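Fumarate lyase (Mesorhizobium sp., PDB 3C8T) is of unknown specific function but belongs to the mostly helical fumarate lyase superfamily and assembles from four subunits. Local coordinates at residues A[24-29]-A[77-82]; A[147-152]-A[253-258]; A[247-252]-A[287-292]. All coordinates share one frame; numbering follows the deposited sequence.

Interaction 1 (A[24-29]-A[77-82]); sequences QSFISR and GYPILP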
loop_
_atom_site.group_PDB
_atom_site.type_symbol
_atom_site.label_atom_id
_atom_site.label_comp_id
_atom_site.label_asym_id
_atom_site.label_seq_id
_atom_site.Cartn_x
_atom_site.Cartn_y
_atom_site.Cartn_z
ATOM N N GLN A 24 30.079 4.195 4.568
ATOM C CA GLN A 24 31.236 5.066 4.804
ATOM C C GLN A 24 30.769 6.461 5.166
ATOM O O GLN A 24 31.250 7.072 6.136
ATOM C CB GLN A 24 32.111 5.118 3.547
ATOM C CG GLN A 24 32.756 3.736 3.116
ATOM C CD GLN A 24 31.775 2.578 2.672
ATOM O OE1 GLN A 24 30.557 2.759 2.427
ATOM N NE2 GLN A 24 32.343 1.372 2.564
ATOM N N SER A 25 29.842 6.981 4.371
ATOM C CA SER A 25 29.267 8.267 4.668
ATOM C C SER A 25 28.495 8.260 6.013
ATOM O O SER A 25 28.664 9.154 6.812
ATOM C CB SER A 25 28.412 8.756 3.492
ATOM O OG SER A 25 28.013 10.077 3.748
ATOM N N PHE A 26 27.697 7.237 6.275
ATOM C CA PHE A 26 26.940 7.137 7.543
ATOM C C PHE A 26 27.882 7.182 8.735
ATOM O O PHE A 26 27.761 8.037 9.601
ATOM C CB PHE A 26 26.085 5.858 7.583
ATOM C CG PHE A 26 25.245 5.717 8.838
ATOM C CD1 PHE A 26 24.189 6.597 9.089
ATOM C CD2 PHE A 26 25.485 4.683 9.744
ATOM C CE1 PHE A 26 23.398 6.475 10.235
ATOM C CE2 PHE A 26 24.691 4.552 10.896
ATOM C CZ PHE A 26 23.654 5.463 11.149
ATOM N N ILE A 27 28.835 6.259 8.751
ATOM C CA ILE A 27 29.910 6.203 9.736
ATOM C C ILE A 27 30.607 7.532 9.913
ATOM O O ILE A 27 30.763 7.978 11.042
ATOM C CB ILE A 27 30.955 5.063 9.424
ATOM C CG1 ILE A 27 30.273 3.688 9.528
ATOM C CG2 ILE A 27 32.231 5.196 10.331
ATOM C CD1 ILE A 27 29.419 3.482 10.821
ATOM N N SER A 28 31.021 8.191 8.834
ATOM C CA SER A 28 31.689 9.506 9.032
ATOM C C SER A 28 30.786 10.580 9.728
ATOM O O SER A 28 31.288 11.392 10.537
ATOM C CB SER A 28 32.330 10.017 7.745
ATOM O OG SER A 28 31.339 10.525 6.899
ATOM N N ARG A 29 29.477 10.554 9.460
ATOM C CA ARG A 29 28.513 11.413 10.187
ATOM C C ARG A 29 28.360 10.987 11.645
ATOM O O ARG A 29 28.136 11.829 12.498
ATOM C CB ARG A 29 27.112 11.430 9.548
ATOM C CG ARG A 29 26.997 11.673 8.025
ATOM C CD ARG A 29 28.032 12.607 7.405
ATOM N NE ARG A 29 27.899 14.010 7.804
ATOM C CZ ARG A 29 27.404 14.979 7.027
ATOM N NH1 ARG A 29 27.327 16.228 7.477
ATOM N NH2 ARG A 29 26.956 14.698 5.816
ATOM N N GLY A 77 24.532 -5.981 16.877
ATOM C CA GLY A 77 23.246 -5.463 16.423
ATOM C C GLY A 77 23.341 -4.092 15.775
ATOM O O GLY A 77 22.537 -3.777 14.890
ATOM N N TYR A 78 24.316 -3.273 16.209
ATOM C CA TYR A 78 24.466 -1.881 15.734
ATOM C C TYR A 78 25.925 -1.466 15.529
ATOM O O TYR A 78 26.788 -1.996 16.191
ATOM C CB TYR A 78 23.787 -0.925 16.721
ATOM C CG TYR A 78 22.339 -1.260 16.982
ATOM C CD1 TYR A 78 21.366 -0.931 16.062
ATOM C CD2 TYR A 78 21.954 -1.925 18.141
ATOM C CE1 TYR A 78 20.051 -1.232 16.267
ATOM C CE2 TYR A 78 20.606 -2.257 18.366
ATOM C CZ TYR A 78 19.661 -1.884 17.425
ATOM O OH TYR A 78 18.329 -2.168 17.616
ATOM N N PRO A 79 26.212 -0.540 14.577
ATOM C CA PRO A 79 27.620 -0.176 14.410
ATOM C C PRO A 79 28.153 0.809 15.441
ATOM O O PRO A 79 29.368 1.003 15.482
ATOM C CB PRO A 79 27.648 0.478 13.013
ATOM C CG PRO A 79 26.292 1.136 12.893
ATOM C CD PRO A 79 25.354 0.131 13.570
ATOM N N ILE A 80 27.285 1.431 16.250
ATOM C CA ILE A 80 27.741 2.543 17.068
ATOM C C ILE A 80 28.790 2.192 18.134
ATOM O O ILE A 80 29.803 2.866 18.249
ATOM C CB ILE A 80 26.587 3.350 17.707
ATOM C CG1 ILE A 80 25.670 3.953 16.634
ATOM C CG2 ILE A 80 27.130 4.416 18.628
ATOM C CD1 ILE A 80 26.377 4.487 15.356
ATOM N N LEU A 81 28.535 1.179 18.944
ATOM C CA LEU A 81 29.481 0.870 20.009
ATOM C C LEU A 81 30.797 0.309 19.480
ATOM O O LEU A 81 31.825 0.681 20.000
ATOM C CB LEU A 81 28.842 0.033 21.150
ATOM C CG LEU A 81 27.747 0.807 21.927
ATOM C CD1 LEU A 81 27.018 -0.074 22.948
ATOM C CD2 LEU A 81 28.272 2.048 22.632
ATOM N N PRO A 82 30.773 -0.559 18.435
ATOM C CA PRO A 82 32.020 -0.916 17.767
ATOM C C PRO A 82 32.745 0.296 17.174
ATOM O O PRO A 82 33.972 0.425 17.339
ATOM C CB PRO A 82 31.557 -1.866 16.646
ATOM C CG PRO A 82 30.282 -2.394 17.080
ATOM C CD PRO A 82 29.632 -1.295 17.844
#

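Interaction 2 (A[147-152]-A[253-258]); sequences AGRTHL and SIMMTT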
loop_
_atom_site.group_PDB
_atom_site.type_symbol
_atom_site.label_atom_id
_atom_site.label_comp_id
_atom_site.label_asym_id
_atom_site.label_seq_id
_atom_site.Cartn_x
_atom_site.Cartn_y
_atom_site.Cartn_z
ATOM N N ALA A 147 -4.450 19.432 -29.487
ATOM C CA ALA A 147 -5.707 18.988 -28.870
ATOM C C ALA A 147 -5.539 18.819 -27.337
ATOM O O ALA A 147 -4.610 18.132 -26.887
ATOM C CB ALA A 147 -6.166 17.695 -29.524
ATOM N N GLY A 148 -6.399 19.491 -26.554
ATOM C CA GLY A 148 -6.699 19.116 -25.178
ATOM C C GLY A 148 -7.370 17.746 -25.139
ATOM O O GLY A 148 -8.190 17.437 -26.011
ATOM N N ARG A 149 -7.024 16.913 -24.153
ATOM C CA ARG A 149 -7.645 15.588 -24.040
ATOM C C ARG A 149 -8.270 15.305 -22.661
ATOM O O ARG A 149 -7.643 15.517 -21.609
ATOM C CB ARG A 149 -6.633 14.487 -24.408
ATOM C CG ARG A 149 -6.115 14.585 -25.837
ATOM C CD ARG A 149 -4.958 13.688 -26.097
ATOM N NE ARG A 149 -4.570 13.691 -27.517
ATOM C CZ ARG A 149 -3.487 14.310 -28.021
ATOM N NH1 ARG A 149 -2.651 14.993 -27.229
ATOM N NH2 ARG A 149 -3.253 14.263 -29.337
ATOM N N THR A 150 -9.510 14.836 -22.683
ATOM C CA THR A 150 -10.197 14.428 -21.473
ATOM C C THR A 150 -10.543 12.976 -21.757
ATOM O O THR A 150 -10.978 12.655 -22.868
ATOM C CB THR A 150 -11.439 15.282 -21.181
ATOM O OG1 THR A 150 -12.385 15.101 -22.230
ATOM C CG2 THR A 150 -11.049 16.785 -21.101
ATOM N N HIS A 151 -10.246 12.112 -20.787
ATOM C CA HIS A 151 -10.258 10.668 -20.969
ATOM C C HIS A 151 -9.730 10.196 -22.320
ATOM O O HIS A 151 -10.338 9.328 -22.983
ATOM C CB HIS A 151 -11.623 10.051 -20.636
ATOM C CG HIS A 151 -12.795 10.687 -21.332
ATOM N ND1 HIS A 151 -13.162 10.363 -22.630
ATOM C CD2 HIS A 151 -13.748 11.543 -20.874
ATOM C CE1 HIS A 151 -14.250 11.042 -22.959
ATOM N NE2 HIS A 151 -14.629 11.760 -21.910
ATOM N N LEU A 152 -8.577 10.770 -22.691
ATOM C CA LEU A 152 -7.783 10.392 -23.859
ATOM C C LEU A 152 -8.408 10.797 -25.199
ATOM O O LEU A 152 -7.896 10.434 -26.264
ATOM C CB LEU A 152 -7.379 8.901 -23.849
ATOM C CG LEU A 152 -6.716 8.368 -22.571
ATOM C CD1 LEU A 152 -6.851 6.836 -22.541
ATOM C CD2 LEU A 152 -5.222 8.794 -22.500
ATOM N N SER A 253 4.680 9.764 -22.489
ATOM C CA SER A 253 4.718 8.426 -23.103
ATOM C C SER A 253 3.499 8.173 -23.980
ATOM O O SER A 253 3.598 7.506 -25.002
ATOM C CB SER A 253 4.947 7.315 -22.071
ATOM O OG SER A 253 3.857 7.198 -21.232
ATOM N N ILE A 254 2.352 8.736 -23.609
ATOM C CA ILE A 254 1.147 8.596 -24.428
ATOM C C ILE A 254 1.245 9.515 -25.673
ATOM O O ILE A 254 0.904 9.117 -26.769
ATOM C CB ILE A 254 -0.133 8.854 -23.641
ATOM C CG1 ILE A 254 -0.311 7.793 -22.519
ATOM C CG2 ILE A 254 -1.332 8.978 -24.652
ATOM C CD1 ILE A 254 -1.547 8.065 -21.534
ATOM N N MET A 255 1.815 10.695 -25.527
ATOM C CA MET A 255 2.028 11.527 -26.716
ATOM C C MET A 255 3.066 10.881 -27.704
ATOM O O MET A 255 3.125 11.274 -28.872
ATOM C CB MET A 255 2.409 12.969 -26.311
ATOM C CG MET A 255 1.268 13.821 -25.670
ATOM S SD MET A 255 1.927 15.359 -24.895
ATOM C CE MET A 255 2.428 16.203 -26.318
ATOM N N MET A 256 3.845 9.893 -27.238
ATOM C CA MET A 256 4.792 9.112 -28.101
ATOM C C MET A 256 4.172 7.934 -28.831
ATOM O O MET A 256 4.834 7.261 -29.635
ATOM C CB MET A 256 6.036 8.658 -27.317
ATOM C CG MET A 256 7.031 9.804 -26.987
ATOM S SD MET A 256 8.519 9.303 -26.044
ATOM C CE MET A 256 9.374 8.289 -27.229
ATOM N N THR A 257 2.892 7.679 -28.544
ATOM C CA THR A 257 2.098 6.702 -29.267
ATOM C C THR A 257 2.271 6.954 -30.765
ATOM O O THR A 257 2.212 8.086 -31.211
ATOM C CB THR A 257 0.602 6.802 -28.846
ATOM O OG1 THR A 257 0.475 6.581 -27.432
ATOM C CG2 THR A 257 -0.272 5.747 -29.546
ATOM N N THR A 258 2.487 5.897 -31.533
ATOM C CA THR A 258 2.687 6.004 -32.981
ATOM C C THR A 258 1.702 6.972 -33.695
ATOM O O THR A 258 2.107 7.886 -34.397
ATOM C CB THR A 258 2.612 4.600 -33.611
ATOM O OG1 THR A 258 3.633 3.782 -33.020
ATOM C CG2 THR A 258 2.813 4.700 -35.159
#

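Interaction 3 (A[247-252]-A[287-292]); sequences KLAMDI and ELILAG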
loop_
_atom_site.group_PDB
_atom_site.type_symbol
_atom_site.label_atom_id
_atom_site.label_comp_id
_atom_site.label_asym_id
_atom_site.label_seq_id
_atom_site.Cartn_x
_atom_site.Cartn_y
_atom_site.Cartn_z
ATOM N N LYS A 247 2.695 11.973 -13.481
ATOM C CA LYS A 247 1.648 12.595 -14.296
ATOM C C LYS A 247 2.199 13.038 -15.658
ATOM O O LYS A 247 1.624 12.727 -16.698
ATOM C CB LYS A 247 1.024 13.788 -13.536
ATOM C CG LYS A 247 -0.201 14.419 -14.259
ATOM C CD LYS A 247 0.201 15.602 -15.208
ATOM C CE LYS A 247 -1.010 16.388 -15.751
ATOM N NZ LYS A 247 -1.751 15.687 -16.834
ATOM N N LEU A 248 3.329 13.758 -15.645
ATOM C CA LEU A 248 3.933 14.231 -16.865
ATOM C C LEU A 248 4.550 13.112 -17.663
ATOM O O LEU A 248 4.587 13.200 -18.892
ATOM C CB LEU A 248 4.932 15.352 -16.603
ATOM C CG LEU A 248 6.255 15.252 -15.852
ATOM C CD1 LEU A 248 7.352 14.577 -16.692
ATOM C CD2 LEU A 248 6.659 16.689 -15.491
ATOM N N ALA A 249 4.969 12.040 -16.986
ATOM C CA ALA A 249 5.525 10.856 -17.666
ATOM C C ALA A 249 4.453 10.089 -18.391
ATOM O O ALA A 249 4.711 9.556 -19.451
ATOM C CB ALA A 249 6.251 9.938 -16.699
ATOM N N MET A 250 3.253 10.013 -17.796
ATOM C CA MET A 250 2.094 9.444 -18.452
ATOM C C MET A 250 1.815 10.224 -19.725
ATOM O O MET A 250 1.600 9.619 -20.787
ATOM C CB MET A 250 0.833 9.473 -17.567
ATOM C CG MET A 250 0.593 8.175 -16.787
ATOM S SD MET A 250 0.565 6.601 -17.753
ATOM C CE MET A 250 -1.149 6.489 -18.232
ATOM N N ASP A 251 1.779 11.556 -19.595
ATOM C CA ASP A 251 1.399 12.414 -20.705
ATOM C C ASP A 251 2.397 12.245 -21.847
ATOM O O ASP A 251 2.016 11.983 -22.959
ATOM C CB ASP A 251 1.307 13.895 -20.273
ATOM C CG ASP A 251 0.142 14.169 -19.347
ATOM O OD1 ASP A 251 -0.617 13.229 -19.048
ATOM O OD2 ASP A 251 -0.040 15.330 -18.915
ATOM N N ILE A 252 3.681 12.370 -21.556
ATOM C CA ILE A 252 4.714 12.227 -22.597
ATOM C C ILE A 252 4.719 10.846 -23.270
ATOM O O ILE A 252 4.700 10.765 -24.489
ATOM C CB ILE A 252 6.122 12.616 -22.068
ATOM C CG1 ILE A 252 6.161 14.147 -21.825
ATOM C CG2 ILE A 252 7.244 12.131 -23.036
ATOM C CD1 ILE A 252 7.090 14.570 -20.717
ATOM N N GLU A 287 9.429 5.299 -18.461
ATOM C CA GLU A 287 9.442 3.994 -17.795
ATOM C C GLU A 287 10.014 4.110 -16.385
ATOM O O GLU A 287 9.386 3.705 -15.450
ATOM C CB GLU A 287 10.242 2.979 -18.589
ATOM C CG GLU A 287 10.574 1.724 -17.855
ATOM C CD GLU A 287 11.757 0.980 -18.461
ATOM O OE1 GLU A 287 11.937 1.051 -19.694
ATOM O OE2 GLU A 287 12.484 0.280 -17.727
ATOM N N LEU A 288 11.197 4.698 -16.244
ATOM C CA LEU A 288 11.888 4.743 -14.949
ATOM C C LEU A 288 11.104 5.599 -13.947
ATOM O O LEU A 288 10.995 5.237 -12.786
ATOM C CB LEU A 288 13.326 5.285 -15.118
ATOM C CG LEU A 288 14.236 4.405 -15.989
ATOM C CD1 LEU A 288 15.512 5.132 -16.374
ATOM C CD2 LEU A 288 14.572 3.167 -15.241
ATOM N N ILE A 289 10.578 6.722 -14.414
ATOM C CA ILE A 289 9.817 7.637 -13.578
ATOM C C ILE A 289 8.571 6.978 -13.023
ATOM O O ILE A 289 8.295 7.061 -11.829
ATOM C CB ILE A 289 9.412 8.927 -14.336
ATOM C CG1 ILE A 289 10.647 9.783 -14.647
ATOM C CG2 ILE A 289 8.429 9.746 -13.485
ATOM C CD1 ILE A 289 10.368 11.052 -15.448
ATOM N N LEU A 290 7.851 6.283 -13.890
ATOM C CA LEU A 290 6.580 5.688 -13.556
ATOM C C LEU A 290 6.721 4.460 -12.626
ATOM O O LEU A 290 5.928 4.281 -11.702
ATOM C CB LEU A 290 5.854 5.311 -14.853
ATOM C CG LEU A 290 5.133 6.486 -15.567
ATOM C CD1 LEU A 290 4.708 6.093 -16.995
ATOM C CD2 LEU A 290 3.920 6.953 -14.756
ATOM N N ALA A 291 7.726 3.625 -12.860
ATOM C CA ALA A 291 8.023 2.554 -11.916
ATOM C C ALA A 291 8.500 3.137 -10.580
ATOM O O ALA A 291 8.040 2.698 -9.524
ATOM C CB ALA A 291 9.109 1.583 -12.495
ATOM N N GLY A 292 9.408 4.125 -10.639
ATOM C CA GLY A 292 10.003 4.735 -9.450
ATOM C C GLY A 292 8.989 5.408 -8.548
ATOM O O GLY A 292 9.068 5.276 -7.321
#

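Interaction 1 (A[24-29]-A[77-82])
Phe26 and Ile27 reach Pro79 through their side-chain torsions. Phe26 has its ring anti to the backbone N (chi1 -178°), which carries the ring out from helix 23-43 toward Pro79. In Ile27, CG1 stands beside the backbone N, anti to the carbonyl carbon (chi1 -64°). Together with chi2 of -48°, this brings CD1 to Pro79. The contact is light and wholly apolar. Ile27 CD1 lies 4.1 Å from Pro79 CB, and the two side chains meet at a slant. Phe26 CE2 lies 4.3 Å from Pro79 CG. Pro79 CG sits at the edge of the phenyl ring, near its plane, so this is not a CH-pi contact over the face. All three residues are buried. Tyr8 of the second subunit packs on Pro79 and stacks edge-to-face with Phe26. The contact joins helix 23-43 to the short link between helices 66-76 and 80-91, within the helical fold of the fumarate lyase superfamily. Gly77 is the first residue after helix 66-76 and has a positive phi; Pro79 follows in the link. Its side chain touches Thr73 of helix 66-76, while Phe26 rests on Thr112 and Gln115 of helix 104-140.

Interaction 2 (A[147-152]-A[253-258])
Leu152 and Ile254 make a small, buried, apolar contact between a beta hairpin and a helix end, in the mostly helical fold of the fumarate lyase superfamily. Strand 145-150 is the middle strand of a small antiparallel sheet. His151 and Leu152 form the turn into strand 153-155. Both have positive phi. The partner segment is the C-terminal end of the long helix 229-255 and the loop after it. Leu152 CD2 lies 3.9 Å from Ile254 CD1, and the two side chains cross at about a right angle. Ile254 points toward the hairpin, and its extended chain (chi2 174°) sets CD1 at the front. The second contact is looser. Arg149 reaches out from the strand in a nearly straight chain, and its NH1 comes within 4.4 Å of Met255 CG, with the guanidinium oblique to that carbon. The charge of Arg149 is met elsewhere. NH2 forms salt bridges with Glu262 of the same chain and Glu259 of the fourth subunit, and Phe311 of the third subunit makes a cation-pi contact. The contact is therefore built into a junction of three subunits. Beyond the helix, Thr257 turns back on Ile254. Ile254 O accepts from Thr257 N at 3.0 Å and from Thr257 OG1 at 2.7 Å, the hydroxyl lying in the carbonyl plane on a lone pair.

Interaction 3 (A[247-252]-A[287-292])
Ala249 CB meets two residues of helix 287-292, and these apolar contacts make up most of the interaction. It lies 3.8 Å from Leu290 CG and 3.9 Å from Ile289 CG2. Ile289 presents CG2 because that branch is anti to the backbone N, while CG1 stands beside it (chi1 -68°). Leu290 also touches through its CD2 branch, which lies 4.1 Å from Met250 CG, and the two side chains cross at about a right angle. Met250 touches with CG; beyond it the chain bends at chi2 and chi3. The segments belong to helices 229-255 and 284-306, two of the long helices of this superfamily's helical bundle. Segments 247-252 and 287-292 run roughly antiparallel, at 140°, with their axes 9.0 Å apart at closest approach. Met250 and Leu290 also pack on Ile308 of the third subunit. Lys247 NZ forms a salt bridge with Asp251 OD2 at 2.7 Å, one turn along the same helix. Asp251 OD2 receives it on its syn lone pair. Asp251 OD2 also pairs with Lys163 and takes a hydrogen bond from Trp167 NE1. Lys247 NZ is further bonded to the backbone carbonyls of His309 and Phe311 of the third subunit.

In the fold
Interactions 2 and 3 share helix 229-255. Segment 247-252 runs straight into 253-258, and the two centres are 14 Å apart. One helix thus packs on helix 284-306 and then, at its C-terminal end, on the hairpin turn. Ser253 OG ties the adjoining segments together by a hydrogen bond to Ala249 O. Both contacts touch the third subunit, whose Phe311 meets residues of each. Interaction 1 is remote. Its centre is 50 Å from that of interaction 2, across the centre of the chain, and 36 Å from that of interaction 3. Interactions 1 and 3 both touch the second subunit, among others through its Tyr8 and its His319 respectively.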